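PDB 4YYC: putative trimethylamine methyltransferase from Rhizobium meliloti, which probably acts as a methyltransferase of the trimethylamine methyltransferase (MttB) family, although its own substrate is not established. Local coordinates for residues 394-399 / 404-409. Residues are numbered along the deposited sequence; the frame is centred on the assembly and turned at random.
Sequences GWLEGG and YEKFMI
Lys406, in the first turn of helix 404-420, illustrates how a buried ammonium group can be drawn to a backbone carbonyl of a neighbouring strand. Its NZ donates a hydrogen bond of 2.8 Å to Trp395 O, arriving in the carbonyl plane at a C=O...N angle of 153°. The lysine carries a second and stronger tie, a salt bridge to Asp410 one turn further along the same helix, and a hydrogen bond to Ser374. Asp410 also accepts a hydrogen bond from the backbone N of Gly394, so this carboxylate links both segments.

The van der Waals packing begins with the same side chain. Bends at chi2 (71°) and chi4 (38°) fold the lysine chain around the carbonyl that its tip binds, with CE alongside that oxygen, 3.4 Å from Trp395 O, and CG 4.0 Å from Gly394 C. Beside it, the backbone of Gly394 packs against Phe407, whose CB lies 3.9 Å from Gly394 CA. At the backbone angles of this glycine a beta carbon would be jammed against the preceding carbonyl O, and would lie 3.3 Å from Phe407 CD2. Phe407 itself reaches helix 158-170, touching Phe164 and Leu167.

In the fold, the contact closes a short connection: strand 395-396 turns back into antiparallel strand 401-403, which runs directly into the helix. The CB of Trp395 points away from the helix, and NE1 of its indole is bonded to Cys361 O. A methionine in place of Lys406 would probably leave Trp395 O without this donor and Asp410 without its salt-bridge mate. Shared between carboxylate, hydroxyl and carbonyl, the buried charge is likely to stay protonated, fixing the tryptophan's backbone to the helix while its side chain lies about 5 Å from a bound, unidentified ligand.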
# COMPACT_ATOMS: atom_id res chain seq x y z
N GLY A 394 -7.74 -10.19 -10.20
CA GLY A 394 -7.53 -11.21 -11.22
C GLY A 394 -6.42 -11.00 -12.23
O GLY A 394 -6.03 -11.97 -12.92
N TRP A 395 -5.92 -9.77 -12.39
CA TRP A 395 -4.87 -9.48 -13.37
C TRP A 395 -3.53 -10.08 -12.98
O TRP A 395 -3.03 -9.88 -11.85
CB TRP A 395 -4.73 -7.96 -13.45
CG TRP A 395 -3.63 -7.34 -14.19
CD1 TRP A 395 -2.28 -7.41 -13.94
CD2 TRP A 395 -3.76 -6.42 -15.29
NE1 TRP A 395 -1.59 -6.55 -14.78
CE2 TRP A 395 -2.47 -5.94 -15.62
CE3 TRP A 395 -4.86 -5.96 -16.04
CZ2 TRP A 395 -2.26 -5.05 -16.65
CZ3 TRP A 395 -4.63 -5.08 -17.04
CH2 TRP A 395 -3.35 -4.65 -17.35
N LEU A 396 -2.88 -10.72 -13.95
CA LEU A 396 -1.54 -11.21 -13.79
C LEU A 396 -0.82 -11.00 -15.12
O LEU A 396 -1.44 -10.80 -16.19
CB LEU A 396 -1.63 -12.72 -13.39
CG LEU A 396 -0.43 -13.37 -12.77
CD1 LEU A 396 0.01 -12.69 -11.48
CD2 LEU A 396 -0.77 -14.82 -12.47
N GLU A 397 0.50 -11.05 -15.08
CA GLU A 397 1.33 -11.11 -16.25
C GLU A 397 1.07 -9.90 -17.14
O GLU A 397 0.93 -10.01 -18.36
CB GLU A 397 1.16 -12.46 -16.99
CG GLU A 397 2.32 -12.79 -17.88
CD GLU A 397 2.06 -13.99 -18.75
OE1 GLU A 397 1.85 -15.11 -18.21
OE2 GLU A 397 2.00 -13.82 -19.97
N GLY A 398 0.99 -8.72 -16.54
CA GLY A 398 0.91 -7.51 -17.30
C GLY A 398 -0.35 -7.36 -18.11
O GLY A 398 -0.39 -6.56 -19.07
N GLY A 399 -1.40 -8.08 -17.73
CA GLY A 399 -2.67 -7.98 -18.43
C GLY A 399 -2.92 -9.09 -19.41
O GLY A 399 -3.97 -9.12 -20.03
N TYR A 404 -7.29 -17.40 -11.66
CA TYR A 404 -8.27 -17.73 -10.66
C TYR A 404 -7.67 -17.50 -9.25
O TYR A 404 -8.34 -16.93 -8.38
CB TYR A 404 -8.68 -19.20 -10.78
CG TYR A 404 -9.58 -19.52 -11.97
CD1 TYR A 404 -9.08 -19.76 -13.22
CD2 TYR A 404 -10.90 -19.70 -11.78
CE1 TYR A 404 -9.90 -20.10 -14.28
CE2 TYR A 404 -11.73 -20.11 -12.82
CZ TYR A 404 -11.21 -20.26 -14.09
OH TYR A 404 -12.05 -20.61 -15.15
N GLU A 405 -6.46 -17.97 -9.03
CA GLU A 405 -5.89 -17.86 -7.70
C GLU A 405 -5.67 -16.38 -7.35
O GLU A 405 -5.97 -15.93 -6.22
CB GLU A 405 -4.56 -18.65 -7.58
CG GLU A 405 -4.82 -20.15 -7.54
CD GLU A 405 -3.56 -20.98 -7.68
OE1 GLU A 405 -2.48 -20.42 -7.79
OE2 GLU A 405 -3.67 -22.25 -7.70
N LYS A 406 -5.11 -15.64 -8.30
CA LYS A 406 -4.89 -14.22 -8.09
C LYS A 406 -6.21 -13.48 -7.82
O LYS A 406 -6.27 -12.61 -6.96
CB LYS A 406 -4.17 -13.63 -9.27
CG LYS A 406 -3.97 -12.13 -9.27
CD LYS A 406 -2.99 -11.71 -8.29
CE LYS A 406 -2.27 -10.33 -8.54
NZ LYS A 406 -3.20 -9.28 -9.11
N PHE A 407 -7.26 -13.83 -8.54
CA PHE A 407 -8.55 -13.21 -8.30
C PHE A 407 -8.97 -13.37 -6.84
O PHE A 407 -9.43 -12.43 -6.21
CB PHE A 407 -9.61 -13.83 -9.23
CG PHE A 407 -10.95 -13.21 -9.08
CD1 PHE A 407 -11.83 -13.61 -8.05
CD2 PHE A 407 -11.35 -12.21 -9.96
CE1 PHE A 407 -13.08 -13.00 -7.91
CE2 PHE A 407 -12.64 -11.64 -9.83
CZ PHE A 407 -13.46 -12.02 -8.81
N MSE A 408 -8.81 -14.58 -6.30
CA MSE A 408 -9.23 -14.84 -4.91
C MSE A 408 -8.42 -14.06 -3.91
O MSE A 408 -8.95 -13.53 -2.93
CB MSE A 408 -9.17 -16.34 -4.61
CG MSE A 408 -10.07 -17.19 -5.51
SE MSE A 408 -11.96 -16.70 -5.36
CE MSE A 408 -12.16 -17.12 -3.47
N ILE A 409 -7.12 -13.96 -4.15
CA ILE A 409 -6.23 -13.22 -3.23
C ILE A 409 -6.58 -11.72 -3.29
O ILE A 409 -6.73 -11.04 -2.25
CB ILE A 409 -4.75 -13.42 -3.60
CG1 ILE A 409 -4.35 -14.89 -3.41
CG2 ILE A 409 -3.83 -12.44 -2.82
CD1 ILE A 409 -3.02 -15.24 -4.08